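Local coordinates for protein alpha-rhamnosidase (Dictyoglomus thermophilum, PDB 6I60) that probably hydrolyses terminal non-reducing alpha-L-rhamnose residues from alpha-L-rhamnosides, at residues A[65-69]-A[94-100]; A[28-32]-A[117-121]; A[842-846]-A[864-868]. All blocks are in the same frame, centred on the assembly; numbering follows the deposited sequence.

How the contacts relate
The three contacts form a chain of neighbours running from the N-terminal immunoglobulin domain to the C-terminal domain. Contacts 1 and 2 lie with centres about 11 Å apart and share one sheet, in which strands 68-74 and 112-120 pair. In sequence contact 1 is nested within the long loop that contact 2 closes, whereas contact 3 comes hundreds of residues later. Even so, contact 3 centres about 14 Å from contact 1, with Val99 near Ile867 across the boundary between the two domains. The centres of contacts 2 and 3 are about 18 Å apart, and the two do not touch. The worked example shows how residues remote in sequence meet where two beta domains adjoin.

Contact 1 (A[65-69]-A[94-100]); sequences KQTAY and LSSEQVI
Leu94 meets Ala68 through a single methyl, CD2 lying 3.9 Å from Ala68 CB, while its own backbone runs past the carbonyl of Thr67. Ser95 follows and does more. Its carbonyl oxygen accepts from Gln66 NE2 at 3.1 Å, close to the plane of the Gln66 amide, and the same oxygen stands at the edge of the Tyr69 ring, near its plane. The Ser95 hydroxyl turns back on its own segment, taking the backbone N-H of Glu97 in an ST turn (OG to N 3.0 Å). Ser96 passes the Gln66 carbonyl, its CA in a CA-H...O contact with Gln66 O (3.4 Å). The carbonyl of Glu97 then takes a second bond from Gln66 NE2, at 2.8 Å, but the donor sits well above the carbonyl plane and the N-H is bent to 136°. One amide nitrogen thus bridges two carbonyls of the turn; the Gln66 chain delivers it by leaving with CG anti to the backbone N (chi1 170°) and staying extended, and Trp55 NE1 fixes the amide's rotation by donating to OE1. Ile100 closes the walk, its CD1 methyl 3.4 Å from Tyr69 CZ, the two side chains arriving from opposite directions. Around this, Asn891 bonds the backbone at both Gln66 and Ser96. Thr67 and Ala68 both face Trp120 in a classic beta bulge where strand 68-74 begins beside strand 112-120, and Ile100 pairs with Phe53 of strand 52-56, so the contact joins the two sheets of the immunoglobulin domain.

Contact 2 (A[28-32]-A[117-121]); sequences NIYSP and VRWWD
On strand 112-120 of the N-terminal immunoglobulin domain, the indole of Trp119 is received by the loop 28-32 that leads into strand 35-37. Its NE1 donates to Tyr30 O at 3.0 Å, an almost straight bond (173°) lying in the ring plane and nearly along the C=O axis; the same oxygen also accepts from the hydroxyl of Ser127. With CG set between the backbone N and the carbonyl carbon (chi1 75°), the ring reaches across to this carbonyl. Asn28 covers one face: its amide stands nearly perpendicular to the indole, ND2 lying 3.4 Å above the plane toward the rim, and that nitrogen is held by Gln125 O. Pro32 packs at the CD1 side of the indole and against Val117, CD 3.5 Å from Trp119 CD1 and CG 3.7 Å from Val117 CG1. Replacing Trp119 with a leucine would probably leave the Tyr30 carbonyl without its indole donor and open a gap beneath the Asn28 amide. The loop before strand 35-37 thus packs on strand 112-120, and Pro32 and Val117 both reach Trp55 of strand 52-56, in the facing sheet of the immunoglobulin-like sandwich.

Contact 3 (A[842-846]-A[864-868]); sequences PGWNK and LNTIK
Thr866 lays its CG2 methyl over one face of the Trp844 indole, 3.6 Å from the centroid of the five-membered ring and only 14° off the ring normal, a well-formed CH-pi contact. Further along the ring, Leu864 CD1 comes within 3.8 Å of Trp844 CH2, so the indole spans two residues that project from the same side of strand 859-866. Thr866 is itself fixed: its hydroxyl accepts the backbone N-H of Lys868 at 3.2 Å, closing an ST turn, and also pairs with Gly869 O, which leaves the methyl turned to the ring. The buried chain of Lys868 belongs to the tightly packed part too. It runs its methylenes past the backbone, CD lying 3.5 Å from Trp844 O and CG 3.4 Å from Gly843 O, then bends at its last torsion (chi4 -49°) so that NZ turns aside toward Gln98 of the immunoglobulin domain, its likely polar partner although the modelled spacing is doubtfully short.

No hydrogen bond crosses between the two segments anywhere in the contact. The loose side is the margin at partly exposed Asn845, which the other segment covers only slightly. Asn845 is held by its own loop: ND2 donates to Pro842 O at 3.1 Å, nearly straight and in the carbonyl plane, and the same ND2 lies 3.6 Å from Lys868 CE.

The loop 842-846 links strands 837-841 and 846-849 of one sheet, whereas 864-868 turns strand 859-866 into 869-877 of another. Val837 touches both Trp844 and Leu864, and helix 564-576 borders the contact, meeting Pro842 through Tyr573 and Ile867 through Tyr576.

Contact 1 (A[65-69]-A[94-100])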
loop_
_atom_site.group_PDB
_atom_site.type_symbol
_atom_site.label_atom_id
_atom_site.label_comp_id
_atom_site.label_asym_id
_atom_site.label_seq_id
_atom_site.Cartn_x
_atom_site.Cartn_y
_atom_site.Cartn_z
ATOM N N LYS A 65 2.806 -8.192 -30.244
ATOM C CA LYS A 65 1.703 -8.253 -29.297
ATOM C C LYS A 65 1.198 -9.688 -29.228
ATOM O O LYS A 65 1.142 -10.379 -30.248
ATOM C CB LYS A 65 0.580 -7.284 -29.698
ATOM C CG LYS A 65 -0.824 -7.861 -29.648
ATOM C CD LYS A 65 -1.872 -6.767 -29.807
ATOM C CE LYS A 65 -3.155 -7.308 -30.420
ATOM N NZ LYS A 65 -4.211 -6.260 -30.518
ATOM N N GLN A 66 0.850 -10.133 -28.022
ATOM C CA GLN A 66 0.382 -11.501 -27.834
ATOM C C GLN A 66 -0.982 -11.695 -28.484
ATOM O O GLN A 66 -1.893 -10.882 -28.299
ATOM C CB GLN A 66 0.302 -11.838 -26.346
ATOM C CG GLN A 66 -0.396 -13.160 -26.046
ATOM C CD GLN A 66 -0.600 -13.394 -24.560
ATOM O OE1 GLN A 66 0.361 -13.535 -23.807
ATOM N NE2 GLN A 66 -1.856 -13.437 -24.133
ATOM N N THR A 67 -1.124 -12.782 -29.247
ATOM C CA THR A 67 -2.396 -13.140 -29.856
ATOM C C THR A 67 -3.015 -14.403 -29.277
ATOM O O THR A 67 -4.222 -14.606 -29.440
ATOM C CB THR A 67 -2.233 -13.326 -31.371
ATOM O OG1 THR A 67 -1.275 -14.359 -31.626
ATOM C CG2 THR A 67 -1.765 -12.031 -32.014
ATOM N N ALA A 68 -2.231 -15.247 -28.611
ATOM C CA ALA A 68 -2.756 -16.469 -28.019
ATOM C C ALA A 68 -1.822 -16.922 -26.908
ATOM O O ALA A 68 -0.625 -16.625 -26.927
ATOM C CB ALA A 68 -2.919 -17.578 -29.065
ATOM N N TYR A 69 -2.384 -17.643 -25.940
ATOM C CA TYR A 69 -1.610 -18.200 -24.840
ATOM C C TYR A 69 -2.132 -19.591 -24.506
ATOM O O TYR A 69 -3.236 -19.976 -24.898
ATOM C CB TYR A 69 -1.658 -17.302 -23.592
ATOM C CG TYR A 69 -2.996 -17.301 -22.881
ATOM C CD1 TYR A 69 -3.277 -18.222 -21.877
ATOM C CD2 TYR A 69 -3.977 -16.379 -23.216
ATOM C CE1 TYR A 69 -4.498 -18.227 -21.233
ATOM C CE2 TYR A 69 -5.200 -16.373 -22.574
ATOM C CZ TYR A 69 -5.456 -17.301 -21.586
ATOM O OH TYR A 69 -6.676 -17.297 -20.948
ATOM N N LEU A 94 -7.225 -18.035 -27.743
ATOM C CA LEU A 94 -7.096 -16.848 -28.587
ATOM C C LEU A 94 -7.505 -15.626 -27.773
ATOM O O LEU A 94 -8.662 -15.201 -27.778
ATOM C CB LEU A 94 -7.940 -16.990 -29.848
ATOM C CG LEU A 94 -7.738 -18.266 -30.667
ATOM C CD1 LEU A 94 -8.481 -18.170 -31.989
ATOM C CD2 LEU A 94 -6.260 -18.540 -30.898
ATOM N N SER A 95 -6.536 -15.056 -27.061
ATOM C CA SER A 95 -6.771 -13.872 -26.246
ATOM C C SER A 95 -5.445 -13.156 -26.041
ATOM O O SER A 95 -4.406 -13.799 -25.872
ATOM C CB SER A 95 -7.399 -14.234 -24.893
ATOM O OG SER A 95 -6.999 -13.330 -23.875
ATOM N N SER A 96 -5.490 -11.826 -26.062
ATOM C CA SER A 96 -4.308 -11.007 -25.840
ATOM C C SER A 96 -4.033 -10.756 -24.363
ATOM O O SER A 96 -3.022 -10.128 -24.035
ATOM C CB SER A 96 -4.449 -9.670 -26.574
ATOM O OG SER A 96 -5.442 -8.858 -25.969
ATOM N N GLU A 97 -4.898 -11.233 -23.472
ATOM C CA GLU A 97 -4.732 -10.972 -22.049
ATOM C C GLU A 97 -3.603 -11.816 -21.468
ATOM O O GLU A 97 -3.392 -12.964 -21.870
ATOM C CB GLU A 97 -6.037 -11.255 -21.305
ATOM C CG GLU A 97 -7.081 -10.159 -21.450
ATOM C CD GLU A 97 -6.561 -8.793 -21.032
ATOM O OE1 GLU A 97 -6.903 -7.794 -21.702
ATOM O OE2 GLU A 97 -5.811 -8.717 -20.034
ATOM N N GLN A 98 -2.870 -11.233 -20.515
ATOM C CA GLN A 98 -1.811 -11.937 -19.797
ATOM C C GLN A 98 -2.089 -12.005 -18.299
ATOM O O GLN A 98 -1.176 -12.269 -17.511
ATOM C CB GLN A 98 -0.451 -11.285 -20.056
ATOM C CG GLN A 98 -0.372 -9.817 -19.681
ATOM C CD GLN A 98 0.681 -9.074 -20.481
ATOM O OE1 GLN A 98 0.374 -8.122 -21.198
ATOM N NE2 GLN A 98 1.931 -9.509 -20.364
ATOM N N VAL A 99 -3.334 -11.762 -17.894
ATOM C CA VAL A 99 -3.775 -11.900 -16.510
ATOM C C VAL A 99 -5.031 -12.761 -16.537
ATOM O O VAL A 99 -6.099 -12.297 -16.958
ATOM C CB VAL A 99 -4.047 -10.544 -15.844
ATOM C CG1 VAL A 99 -4.680 -10.741 -14.478
ATOM C CG2 VAL A 99 -2.762 -9.743 -15.721
ATOM N N ILE A 100 -4.907 -14.014 -16.103
ATOM C CA ILE A 100 -5.967 -15.001 -16.258
ATOM C C ILE A 100 -6.428 -15.485 -14.891
ATOM O O ILE A 100 -5.656 -15.531 -13.927
ATOM C CB ILE A 100 -5.512 -16.196 -17.127
ATOM C CG1 ILE A 100 -4.583 -15.727 -18.246
ATOM C CG2 ILE A 100 -6.715 -16.922 -17.709
ATOM C CD1 ILE A 100 -5.254 -14.836 -19.270
#

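Contact 2 (A[28-32]-A[117-121])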
loop_
_atom_site.group_PDB
_atom_site.type_symbol
_atom_site.label_atom_id
_atom_site.label_comp_id
_atom_site.label_asym_id
_atom_site.label_seq_id
_atom_site.Cartn_x
_atom_site.Cartn_y
_atom_site.Cartn_z
ATOM N N ASN A 28 9.843 -16.602 -32.569
ATOM C CA ASN A 28 9.421 -16.277 -31.207
ATOM C C ASN A 28 10.273 -17.096 -30.242
ATOM O O ASN A 28 9.858 -18.122 -29.701
ATOM C CB ASN A 28 7.934 -16.556 -31.034
ATOM C CG ASN A 28 7.373 -15.965 -29.765
ATOM O OD1 ASN A 28 8.107 -15.405 -28.950
ATOM N ND2 ASN A 28 6.063 -16.085 -29.586
ATOM N N ILE A 29 11.506 -16.622 -30.034
ATOM C CA ILE A 29 12.511 -17.398 -29.312
ATOM C C ILE A 29 12.424 -17.252 -27.799
ATOM O O ILE A 29 13.063 -18.032 -27.078
ATOM C CB ILE A 29 13.928 -17.007 -29.776
ATOM C CG1 ILE A 29 14.384 -15.724 -29.078
ATOM C CG2 ILE A 29 13.968 -16.834 -31.287
ATOM C CD1 ILE A 29 15.856 -15.431 -29.242
ATOM N N TYR A 30 11.657 -16.291 -27.292
ATOM C CA TYR A 30 11.600 -16.009 -25.864
ATOM C C TYR A 30 10.282 -16.510 -25.288
ATOM O O TYR A 30 9.205 -16.123 -25.757
ATOM C CB TYR A 30 11.761 -14.513 -25.596
ATOM C CG TYR A 30 13.148 -13.990 -25.878
ATOM C CD1 TYR A 30 14.258 -14.541 -25.251
ATOM C CD2 TYR A 30 13.349 -12.947 -26.770
ATOM C CE1 TYR A 30 15.529 -14.066 -25.505
ATOM C CE2 TYR A 30 14.616 -12.465 -27.030
ATOM C CZ TYR A 30 15.702 -13.028 -26.396
ATOM O OH TYR A 30 16.966 -12.550 -26.653
ATOM N N SER A 31 10.371 -17.365 -24.275
ATOM C CA SER A 31 9.205 -17.801 -23.529
ATOM C C SER A 31 8.784 -16.721 -22.536
ATOM O O SER A 31 9.571 -15.831 -22.202
ATOM C CB SER A 31 9.510 -19.107 -22.800
ATOM O OG SER A 31 10.145 -18.864 -21.556
ATOM N N PRO A 32 7.538 -16.762 -22.062
ATOM C CA PRO A 32 7.111 -15.794 -21.044
ATOM C C PRO A 32 7.977 -15.886 -19.796
ATOM O O PRO A 32 8.418 -16.968 -19.399
ATOM C CB PRO A 32 5.661 -16.197 -20.756
ATOM C CG PRO A 32 5.213 -16.885 -21.996
ATOM C CD PRO A 32 6.418 -17.599 -22.529
ATOM N N VAL A 117 3.773 -21.775 -19.364
ATOM C CA VAL A 117 2.891 -21.066 -20.286
ATOM C C VAL A 117 3.652 -20.768 -21.570
ATOM O O VAL A 117 4.855 -20.491 -21.550
ATOM C CB VAL A 117 2.318 -19.781 -19.636
ATOM C CG1 VAL A 117 3.403 -18.746 -19.420
ATOM C CG2 VAL A 117 1.190 -19.206 -20.479
ATOM N N ARG A 118 2.942 -20.855 -22.692
ATOM C CA ARG A 118 3.422 -20.422 -23.995
ATOM C C ARG A 118 2.569 -19.262 -24.486
ATOM O O ARG A 118 1.447 -19.046 -24.021
ATOM C CB ARG A 118 3.375 -21.559 -25.022
ATOM C CG ARG A 118 4.206 -22.775 -24.667
ATOM C CD ARG A 118 4.200 -23.799 -25.797
ATOM N NE ARG A 118 2.850 -24.109 -26.265
ATOM C CZ ARG A 118 2.466 -25.303 -26.705
ATOM N NH1 ARG A 118 3.331 -26.307 -26.742
ATOM N NH2 ARG A 118 1.221 -25.493 -27.116
ATOM N N TRP A 119 3.109 -18.517 -25.447
ATOM C CA TRP A 119 2.392 -17.393 -26.025
ATOM C C TRP A 119 2.649 -17.346 -27.523
ATOM O O TRP A 119 3.710 -17.752 -28.003
ATOM C CB TRP A 119 2.795 -16.063 -25.369
ATOM C CG TRP A 119 4.138 -15.550 -25.796
ATOM C CD1 TRP A 119 5.354 -16.105 -25.519
ATOM C CD2 TRP A 119 4.402 -14.372 -26.570
ATOM N NE1 TRP A 119 6.358 -15.348 -26.076
ATOM C CE2 TRP A 119 5.800 -14.278 -26.724
ATOM C CE3 TRP A 119 3.592 -13.387 -27.148
ATOM C CZ2 TRP A 119 6.405 -13.241 -27.432
ATOM C CZ3 TRP A 119 4.195 -12.359 -27.850
ATOM C CH2 TRP A 119 5.589 -12.294 -27.985
ATOM N N TRP A 120 1.657 -16.857 -28.256
ATOM C CA TRP A 120 1.746 -16.684 -29.697
ATOM C C TRP A 120 1.865 -15.198 -30.004
ATOM O O TRP A 120 1.071 -14.392 -29.506
ATOM C CB TRP A 120 0.527 -17.284 -30.400
ATOM C CG TRP A 120 0.576 -18.780 -30.530
ATOM C CD1 TRP A 120 0.873 -19.495 -31.654
ATOM C CD2 TRP A 120 0.316 -19.744 -29.501
ATOM N NE1 TRP A 120 0.817 -20.842 -31.389
ATOM C CE2 TRP A 120 0.476 -21.022 -30.074
ATOM C CE3 TRP A 120 -0.038 -19.651 -28.150
ATOM C CZ2 TRP A 120 0.296 -22.197 -29.345
ATOM C CZ3 TRP A 120 -0.217 -20.820 -27.428
ATOM C CH2 TRP A 120 -0.050 -22.074 -28.028
ATOM N N ASP A 121 2.854 -14.839 -30.816
ATOM C CA ASP A 121 3.126 -13.440 -31.111
ATOM C C ASP A 121 2.157 -12.939 -32.182
ATOM O O ASP A 121 1.149 -13.578 -32.496
ATOM C CB ASP A 121 4.586 -13.266 -31.518
ATOM C CG ASP A 121 4.918 -13.968 -32.815
ATOM O OD1 ASP A 121 4.091 -14.778 -33.286
ATOM O OD2 ASP A 121 6.008 -13.711 -33.365
#

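Contact 3 (A[842-846]-A[864-868])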
loop_
_atom_site.group_PDB
_atom_site.type_symbol
_atom_site.label_atom_id
_atom_site.label_comp_id
_atom_site.label_asym_id
_atom_site.label_seq_id
_atom_site.Cartn_x
_atom_site.Cartn_y
_atom_site.Cartn_z
ATOM N N PRO A 842 -6.752 0.419 -20.097
ATOM C CA PRO A 842 -6.482 -0.316 -18.854
ATOM C C PRO A 842 -5.444 -1.415 -19.044
ATOM O O PRO A 842 -5.299 -1.988 -20.126
ATOM C CB PRO A 842 -7.851 -0.895 -18.483
ATOM C CG PRO A 842 -8.828 0.035 -19.111
ATOM C CD PRO A 842 -8.194 0.500 -20.390
ATOM N N GLY A 843 -4.710 -1.697 -17.970
ATOM C CA GLY A 843 -3.627 -2.655 -18.043
ATOM C C GLY A 843 -2.433 -2.189 -18.839
ATOM O O GLY A 843 -1.608 -3.014 -19.238
ATOM N N TRP A 844 -2.315 -0.879 -19.076
ATOM C CA TRP A 844 -1.260 -0.308 -19.913
ATOM C C TRP A 844 -1.280 -0.894 -21.322
ATOM O O TRP A 844 -0.240 -1.001 -21.976
ATOM C CB TRP A 844 0.124 -0.487 -19.278
ATOM C CG TRP A 844 0.294 0.224 -17.968
ATOM C CD1 TRP A 844 0.179 -0.318 -16.719
ATOM C CD2 TRP A 844 0.614 1.608 -17.774
ATOM N NE1 TRP A 844 0.406 0.641 -15.762
ATOM C CE2 TRP A 844 0.674 1.833 -16.384
ATOM C CE3 TRP A 844 0.854 2.678 -18.641
ATOM C CZ2 TRP A 844 0.966 3.084 -15.842
ATOM C CZ3 TRP A 844 1.141 3.920 -18.101
ATOM C CH2 TRP A 844 1.195 4.112 -16.714
ATOM N N ASN A 845 -2.466 -1.286 -21.798
ATOM C CA ASN A 845 -2.584 -1.781 -23.165
ATOM C C ASN A 845 -2.209 -0.706 -24.174
ATOM O O ASN A 845 -1.654 -1.012 -25.236
ATOM C CB ASN A 845 -4.003 -2.289 -23.422
ATOM C CG ASN A 845 -4.116 -3.797 -23.289
ATOM O OD1 ASN A 845 -3.843 -4.539 -24.233
ATOM N ND2 ASN A 845 -4.519 -4.259 -22.110
ATOM N N LYS A 846 -2.499 0.554 -23.858
ATOM C CA LYS A 846 -2.028 1.697 -24.626
ATOM C C LYS A 846 -1.395 2.684 -23.659
ATOM O O LYS A 846 -1.950 2.952 -22.590
ATOM C CB LYS A 846 -3.167 2.359 -25.407
ATOM C CG LYS A 846 -2.767 3.631 -26.139
ATOM C CD LYS A 846 -3.750 3.959 -27.252
ATOM C CE LYS A 846 -3.032 4.249 -28.562
ATOM N NZ LYS A 846 -3.980 4.297 -29.711
ATOM N N LEU A 864 8.776 2.939 -15.264
ATOM C CA LEU A 864 7.846 2.119 -14.504
ATOM C C LEU A 864 7.981 0.657 -14.902
ATOM O O LEU A 864 8.257 0.332 -16.061
ATOM C CB LEU A 864 6.394 2.571 -14.720
ATOM C CG LEU A 864 6.118 4.073 -14.791
ATOM C CD1 LEU A 864 4.837 4.351 -15.565
ATOM C CD2 LEU A 864 6.036 4.660 -13.395
ATOM N N ASN A 865 7.783 -0.226 -13.927
ATOM C CA ASN A 865 7.701 -1.666 -14.158
ATOM C C ASN A 865 6.243 -2.064 -13.952
ATOM O O ASN A 865 5.808 -2.298 -12.822
ATOM C CB ASN A 865 8.635 -2.432 -13.226
ATOM C CG ASN A 865 8.529 -3.935 -13.398
ATOM O OD1 ASN A 865 8.861 -4.478 -14.454
ATOM N ND2 ASN A 865 8.063 -4.619 -12.359
ATOM N N THR A 866 5.492 -2.132 -15.046
ATOM C CA THR A 866 4.058 -2.364 -14.987
ATOM C C THR A 866 3.757 -3.857 -15.110
ATOM O O THR A 866 4.650 -4.706 -15.041
ATOM C CB THR A 866 3.352 -1.566 -16.078
ATOM O OG1 THR A 866 3.609 -2.175 -17.350
ATOM C CG2 THR A 866 3.852 -0.127 -16.093
ATOM N N ILE A 867 2.475 -4.187 -15.297
ATOM C CA ILE A 867 2.071 -5.578 -15.461
ATOM C C ILE A 867 2.486 -6.126 -16.821
ATOM O O ILE A 867 2.545 -7.348 -17.005
ATOM C CB ILE A 867 0.551 -5.713 -15.242
ATOM C CG1 ILE A 867 0.227 -7.017 -14.511
ATOM C CG2 ILE A 867 -0.209 -5.618 -16.564
ATOM C CD1 ILE A 867 0.783 -7.075 -13.103
ATOM N N LYS A 868 2.789 -5.251 -17.779
ATOM C CA LYS A 868 3.215 -5.667 -19.107
ATOM C C LYS A 868 4.722 -5.590 -19.300
ATOM O O LYS A 868 5.217 -6.014 -20.349
ATOM C CB LYS A 868 2.520 -4.815 -20.178
ATOM C CG LYS A 868 1.006 -4.969 -20.213
ATOM C CD LYS A 868 0.428 -4.421 -21.507
ATOM C CE LYS A 868 -1.002 -4.897 -21.729
ATOM N NZ LYS A 868 -1.142 -6.365 -21.542
#